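Local coordinates for bromodomain adjacent to zinc finger domain protein 2B (Homo sapiens, PDB 4QF3) that probably reads histone tails through its PHD zinc finger, a module that in relatives recognises the N-terminal tail of histone H3 in chromatin, at residues E18-L23 / C31-H36; L22-C27 / P51-K56. One frame throughout, in Å; residues are numbered along the deposited sequence.

Contact 1 of 2, residues E18-L23 / C31-H36; sequences EELLLL and CHTYCH. With ZN (zinc ion), chain C.
L20 meets T33 through both backbone and side chain. T33 N donates to L20 O at 2.9 Å, with the donor in the carbonyl plane and a C=O...N angle of 159°. The same oxygen receives a CA-H...O contact from H32, H32 CA to L20 O 3.2 Å. Beyond the backbone, L20 CB packs on T33 OG1 at 3.6 Å, and L20 CD1 reaches the edge of the Y34 ring in its plane, 3.9 Å from Y34 CE2. Cut back to an alanine, L20 would lose both methyls, so the Y34 edge would probably be left without its neighbour and a gap open beside T33, while CB and the backbone bond remain.

L22 meets the methyl of T33, its CD2 3.9 Å from T33 CG2, the two side chains crossing at about a right angle. Its backbone pairs twice with C31, as expected of a hydrogen-bonded antiparallel pair. C31 N to L22 O is 3.0 Å and fairly straight, whereas the L22 N donor stands 53° out of the C31 carbonyl plane.

On the opposite sheet face, L21 CG is anti to the backbone N (chi1 177°), which lays CD1 over the H32 ring, 3.9 Å from its centroid. Y34 OH covers the other face, so the imidazole is clamped between them while ND1 binds zinc and NE2 bonds to D16 O. C35, C9 and C12 complete that site. The two strands, 21-23 and 30-32, form the small hairpin of the PHD finger, with I43 packing on L20 and W48 on L22.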
loop_
_atom_site.group_PDB
_atom_site.type_symbol
_atom_site.label_atom_id
_atom_site.label_comp_id
_atom_site.label_asym_id
_atom_site.label_seq_id
_atom_site.Cartn_x
_atom_site.Cartn_y
_atom_site.Cartn_z
ATOM N N GLU A 18 -10.359 0.721 -2.935
ATOM C CA GLU A 18 -9.840 0.262 -1.672
ATOM C C GLU A 18 -9.340 -1.175 -1.669
ATOM O O GLU A 18 -8.346 -1.453 -1.015
ATOM C CB GLU A 18 -10.877 0.527 -0.566
ATOM C CG GLU A 18 -10.903 2.002 -0.173
ATOM C CD GLU A 18 -12.298 2.558 0.028
ATOM O OE1 GLU A 18 -13.059 1.981 0.833
ATOM O OE2 GLU A 18 -12.620 3.584 -0.615
ATOM N N GLU A 19 -9.969 -2.072 -2.429
ATOM C CA GLU A 19 -9.533 -3.478 -2.483
ATOM C C GLU A 19 -8.117 -3.592 -3.053
ATOM O O GLU A 19 -7.359 -4.518 -2.730
ATOM C CB GLU A 19 -10.503 -4.303 -3.344
ATOM C CG GLU A 19 -10.053 -5.735 -3.610
ATOM C CD GLU A 19 -11.222 -6.646 -3.981
ATOM O OE1 GLU A 19 -12.038 -6.892 -3.070
ATOM O OE2 GLU A 19 -11.311 -7.068 -5.151
ATOM N N LEU A 20 -7.756 -2.614 -3.891
ATOM C CA LEU A 20 -6.469 -2.602 -4.576
ATOM C C LEU A 20 -5.466 -1.641 -3.913
ATOM O O LEU A 20 -4.295 -1.575 -4.332
ATOM C CB LEU A 20 -6.648 -2.209 -6.047
ATOM C CG LEU A 20 -7.553 -3.170 -6.858
ATOM C CD1 LEU A 20 -7.740 -2.605 -8.264
ATOM C CD2 LEU A 20 -7.035 -4.600 -6.895
ATOM N N LEU A 21 -5.925 -0.906 -2.912
ATOM C CA LEU A 21 -5.070 0.007 -2.202
ATOM C C LEU A 21 -4.432 -0.757 -1.039
ATOM O O LEU A 21 -5.013 -0.953 0.049
ATOM C CB LEU A 21 -5.885 1.239 -1.771
ATOM C CG LEU A 21 -5.170 2.277 -0.940
ATOM C CD1 LEU A 21 -4.010 2.837 -1.711
ATOM C CD2 LEU A 21 -6.154 3.401 -0.593
ATOM N N LEU A 22 -3.226 -1.216 -1.307
ATOM C CA LEU A 22 -2.452 -2.031 -0.339
ATOM C C LEU A 22 -1.903 -1.248 0.842
ATOM O O LEU A 22 -1.175 -0.265 0.621
ATOM C CB LEU A 22 -1.320 -2.767 -1.075
ATOM C CG LEU A 22 -1.716 -3.544 -2.319
ATOM C CD1 LEU A 22 -0.472 -4.269 -2.764
ATOM C CD2 LEU A 22 -2.905 -4.491 -2.132
ATOM N N LEU A 23 -2.258 -1.671 2.048
ATOM C CA LEU A 23 -1.899 -0.953 3.256
ATOM C C LEU A 23 -0.840 -1.753 3.941
ATOM O O LEU A 23 -1.038 -2.958 4.256
ATOM C CB LEU A 23 -3.111 -0.771 4.182
ATOM C CG LEU A 23 -4.410 -0.353 3.489
ATOM C CD1 LEU A 23 -5.603 -0.367 4.446
ATOM C CD2 LEU A 23 -4.221 1.012 2.841
ATOM N N CYS A 31 -0.460 2.008 -1.148
ATOM C CA CYS A 31 -0.145 2.147 -2.541
ATOM C C CYS A 31 -0.996 1.194 -3.351
ATOM O O CYS A 31 -1.088 0.001 -3.025
ATOM C CB CYS A 31 1.335 1.881 -2.783
ATOM S SG CYS A 31 1.966 2.311 -4.427
ATOM N N HIS A 32 -1.597 1.678 -4.428
ATOM C CA HIS A 32 -2.384 0.766 -5.284
ATOM C C HIS A 32 -1.527 -0.242 -6.029
ATOM O O HIS A 32 -0.420 0.067 -6.435
ATOM C CB HIS A 32 -3.096 1.557 -6.376
ATOM C CG HIS A 32 -4.197 2.453 -5.862
ATOM N ND1 HIS A 32 -4.131 3.831 -5.908
ATOM C CD2 HIS A 32 -5.384 2.144 -5.283
ATOM C CE1 HIS A 32 -5.259 4.333 -5.422
ATOM N NE2 HIS A 32 -6.032 3.330 -5.033
ATOM N N THR A 33 -2.084 -1.435 -6.213
ATOM C CA THR A 33 -1.406 -2.444 -6.993
ATOM C C THR A 33 -0.900 -1.855 -8.327
ATOM O O THR A 33 0.259 -2.079 -8.757
ATOM C CB THR A 33 -2.417 -3.575 -7.269
ATOM O OG1 THR A 33 -3.627 -3.010 -7.790
ATOM C CG2 THR A 33 -2.692 -4.438 -6.065
ATOM N N TYR A 34 -1.745 -1.067 -9.013
ATOM C CA TYR A 34 -1.477 -0.578 -10.357
ATOM C C TYR A 34 -0.650 0.689 -10.397
ATOM O O TYR A 34 -0.294 1.168 -11.465
ATOM C CB TYR A 34 -2.814 -0.365 -11.096
ATOM C CG TYR A 34 -3.813 0.504 -10.338
ATOM C CD1 TYR A 34 -3.667 1.893 -10.270
ATOM C CD2 TYR A 34 -4.871 -0.053 -9.675
ATOM C CE1 TYR A 34 -4.576 2.670 -9.592
ATOM C CE2 TYR A 34 -5.806 0.717 -9.017
ATOM C CZ TYR A 34 -5.632 2.095 -8.964
ATOM O OH TYR A 34 -6.572 2.849 -8.240
ATOM N N CYS A 35 -0.356 1.228 -9.210
ATOM C CA CYS A 35 0.516 2.402 -9.043
ATOM C C CYS A 35 1.947 2.000 -8.704
ATOM O O CYS A 35 2.860 2.783 -8.950
ATOM C CB CYS A 35 0.011 3.381 -7.963
ATOM S SG CYS A 35 -1.489 4.240 -8.495
ATOM N N HIS A 36 2.169 0.768 -8.208
ATOM C CA HIS A 36 3.509 0.238 -8.127
ATOM C C HIS A 36 4.123 0.052 -9.492
ATOM O O HIS A 36 3.425 -0.188 -10.481
ATOM C CB HIS A 36 3.524 -1.146 -7.499
ATOM C CG HIS A 36 3.351 -1.150 -6.030
ATOM N ND1 HIS A 36 4.418 -1.053 -5.166
ATOM C CD2 HIS A 36 2.244 -1.261 -5.263
ATOM C CE1 HIS A 36 3.979 -1.118 -3.924
ATOM N NE2 HIS A 36 2.670 -1.254 -3.956
HETATM ZN ZN ZN C . -2.489 5.023 -6.601
#

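Contact 2 of 2, residues L22-C27 / P51-K56; sequences LLCDGC and PACIAK. With ZN (zinc ion), chain D.
C24 SG stands anti to its own nitrogen (chi1 -178°) and C53 SG is anti to its carbonyl carbon (chi1 -73°); these two settings turn the sulfurs from either segment onto one zinc ion, which C27 SG also binds. The site is the Cys4 centre of a PHD finger. C24 and C27 form one CxxC pair, and C50 joins C53 as the second, so the metal ties the loop after strand 21-23 to the start of helix 51-57.

Each of the three sulfurs, C24 SG, C27 SG and C53 SG, is 2.3 Å from zinc. Separation between ligands agrees with this shared coordination: C24 SG and C53 SG are 3.7 Å apart, too far for a disulfide. Apart from the metal, the segments touch lightly. They bury 112 Å² in total and make no direct hydrogen bond, and C53 supplies more than half of that area. C53 SG does the touching, 3.8 Å from C27 CB and 4.2 Å from G26 CA. A beta carbon at G26 would point toward helix 51-57 and would probably crowd C53 SG.

Within the loop, the backbone returns to the metal ligand and probably tempers the charge on its sulfur: C27 N donates to C24 SG over 3.6 Å, nearly straight at 164° about the hydrogen.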
loop_
_atom_site.group_PDB
_atom_site.type_symbol
_atom_site.label_atom_id
_atom_site.label_comp_id
_atom_site.label_asym_id
_atom_site.label_seq_id
_atom_site.Cartn_x
_atom_site.Cartn_y
_atom_site.Cartn_z
ATOM N N LEU A 22 -3.226 -1.216 -1.307
ATOM C CA LEU A 22 -2.452 -2.031 -0.339
ATOM C C LEU A 22 -1.903 -1.248 0.842
ATOM O O LEU A 22 -1.175 -0.265 0.621
ATOM C CB LEU A 22 -1.320 -2.767 -1.075
ATOM C CG LEU A 22 -1.716 -3.544 -2.319
ATOM C CD1 LEU A 22 -0.472 -4.269 -2.764
ATOM C CD2 LEU A 22 -2.905 -4.491 -2.132
ATOM N N LEU A 23 -2.258 -1.671 2.048
ATOM C CA LEU A 23 -1.899 -0.953 3.256
ATOM C C LEU A 23 -0.840 -1.753 3.941
ATOM O O LEU A 23 -1.038 -2.958 4.256
ATOM C CB LEU A 23 -3.111 -0.771 4.182
ATOM C CG LEU A 23 -4.410 -0.353 3.489
ATOM C CD1 LEU A 23 -5.603 -0.367 4.446
ATOM C CD2 LEU A 23 -4.221 1.012 2.841
ATOM N N CYS A 24 0.275 -1.093 4.207
ATOM C CA CYS A 24 1.453 -1.738 4.771
ATOM C C CYS A 24 1.277 -1.977 6.267
ATOM O O CYS A 24 1.009 -1.034 7.002
ATOM C CB CYS A 24 2.741 -0.964 4.538
ATOM S SG CYS A 24 4.213 -1.812 5.208
ATOM N N ASP A 25 1.498 -3.219 6.687
ATOM C CA ASP A 25 1.347 -3.558 8.114
ATOM C C ASP A 25 2.488 -2.973 8.916
ATOM O O ASP A 25 2.361 -2.787 10.141
ATOM C CB ASP A 25 1.340 -5.062 8.308
ATOM C CG ASP A 25 -0.018 -5.589 8.572
ATOM O OD1 ASP A 25 -0.364 -5.716 9.764
ATOM O OD2 ASP A 25 -0.734 -5.846 7.592
ATOM N N GLY A 26 3.608 -2.714 8.248
ATOM C CA GLY A 26 4.786 -2.140 8.890
ATOM C C GLY A 26 4.664 -0.674 9.213
ATOM O O GLY A 26 4.801 -0.273 10.378
ATOM N N CYS A 27 4.419 0.127 8.182
ATOM C CA CYS A 27 4.448 1.583 8.257
ATOM C C CYS A 27 3.126 2.297 8.022
ATOM O O CYS A 27 3.076 3.541 8.090
ATOM C CB CYS A 27 5.435 2.144 7.239
ATOM S SG CYS A 27 4.949 1.876 5.501
ATOM N N PRO A 51 7.549 -2.278 -0.184
ATOM C CA PRO A 51 8.916 -2.565 -0.551
ATOM C C PRO A 51 9.953 -1.823 0.325
ATOM O O PRO A 51 11.058 -2.295 0.509
ATOM C CB PRO A 51 8.961 -2.082 -2.025
ATOM C CG PRO A 51 7.575 -2.180 -2.507
ATOM C CD PRO A 51 6.733 -1.817 -1.322
ATOM N N ALA A 52 9.584 -0.648 0.820
ATOM C CA ALA A 52 10.522 0.118 1.671
ATOM C C ALA A 52 10.752 -0.635 2.972
ATOM O O ALA A 52 11.881 -0.776 3.433
ATOM C CB ALA A 52 9.992 1.511 1.946
ATOM N N CYS A 53 9.665 -1.176 3.535
ATOM C CA CYS A 53 9.799 -1.947 4.777
ATOM C C CYS A 53 10.555 -3.243 4.598
ATOM O O CYS A 53 11.384 -3.569 5.400
ATOM C CB CYS A 53 8.442 -2.206 5.405
ATOM S SG CYS A 53 7.673 -0.752 6.184
ATOM N N ILE A 54 10.349 -3.939 3.487
ATOM C CA ILE A 54 11.101 -5.143 3.195
ATOM C C ILE A 54 12.593 -4.867 3.004
ATOM O O ILE A 54 13.437 -5.550 3.575
ATOM C CB ILE A 54 10.464 -5.834 1.959
ATOM C CG1 ILE A 54 9.031 -6.307 2.261
ATOM C CG2 ILE A 54 11.302 -7.025 1.534
ATOM C CD1 ILE A 54 8.901 -7.339 3.375
ATOM N N ALA A 55 12.936 -3.857 2.207
ATOM C CA ALA A 55 14.344 -3.428 2.072
ATOM C C ALA A 55 15.082 -3.129 3.375
ATOM O O ALA A 55 16.258 -3.499 3.547
ATOM C CB ALA A 55 14.408 -2.212 1.152
ATOM N N LYS A 56 14.384 -2.470 4.300
ATOM C CA LYS A 56 14.948 -2.150 5.606
ATOM C C LYS A 56 15.106 -3.369 6.479
ATOM O O LYS A 56 16.079 -3.452 7.202
ATOM C CB LYS A 56 14.060 -1.208 6.354
ATOM C CG LYS A 56 14.158 0.262 5.986
ATOM C CD LYS A 56 13.411 1.091 7.025
ATOM C CE LYS A 56 13.050 2.467 6.502
ATOM N NZ LYS A 56 12.127 2.401 5.333
HETATM ZN ZN ZN D . 5.842 -0.179 4.843
#

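The first segments of contacts 1 and 2 both include L22 and L23, but L22 is active in contact 1 only, and contact 2 is made from the loop that follows, by C24, G26 and C27. Contact 1 is the more interior, its centre about 5 Å from that of the chain against about 8 Å for contact 2, and four of its seven touching residues are buried. It combines strand pairing and apolar packing, with zinc held from one segment through H32 and C35; in contact 2 the zinc itself bridges loop and helix, with little packing. Their centres are about 13 Å apart, and they meet directly where H36 CE1 packs 3.9 Å from P51 CD.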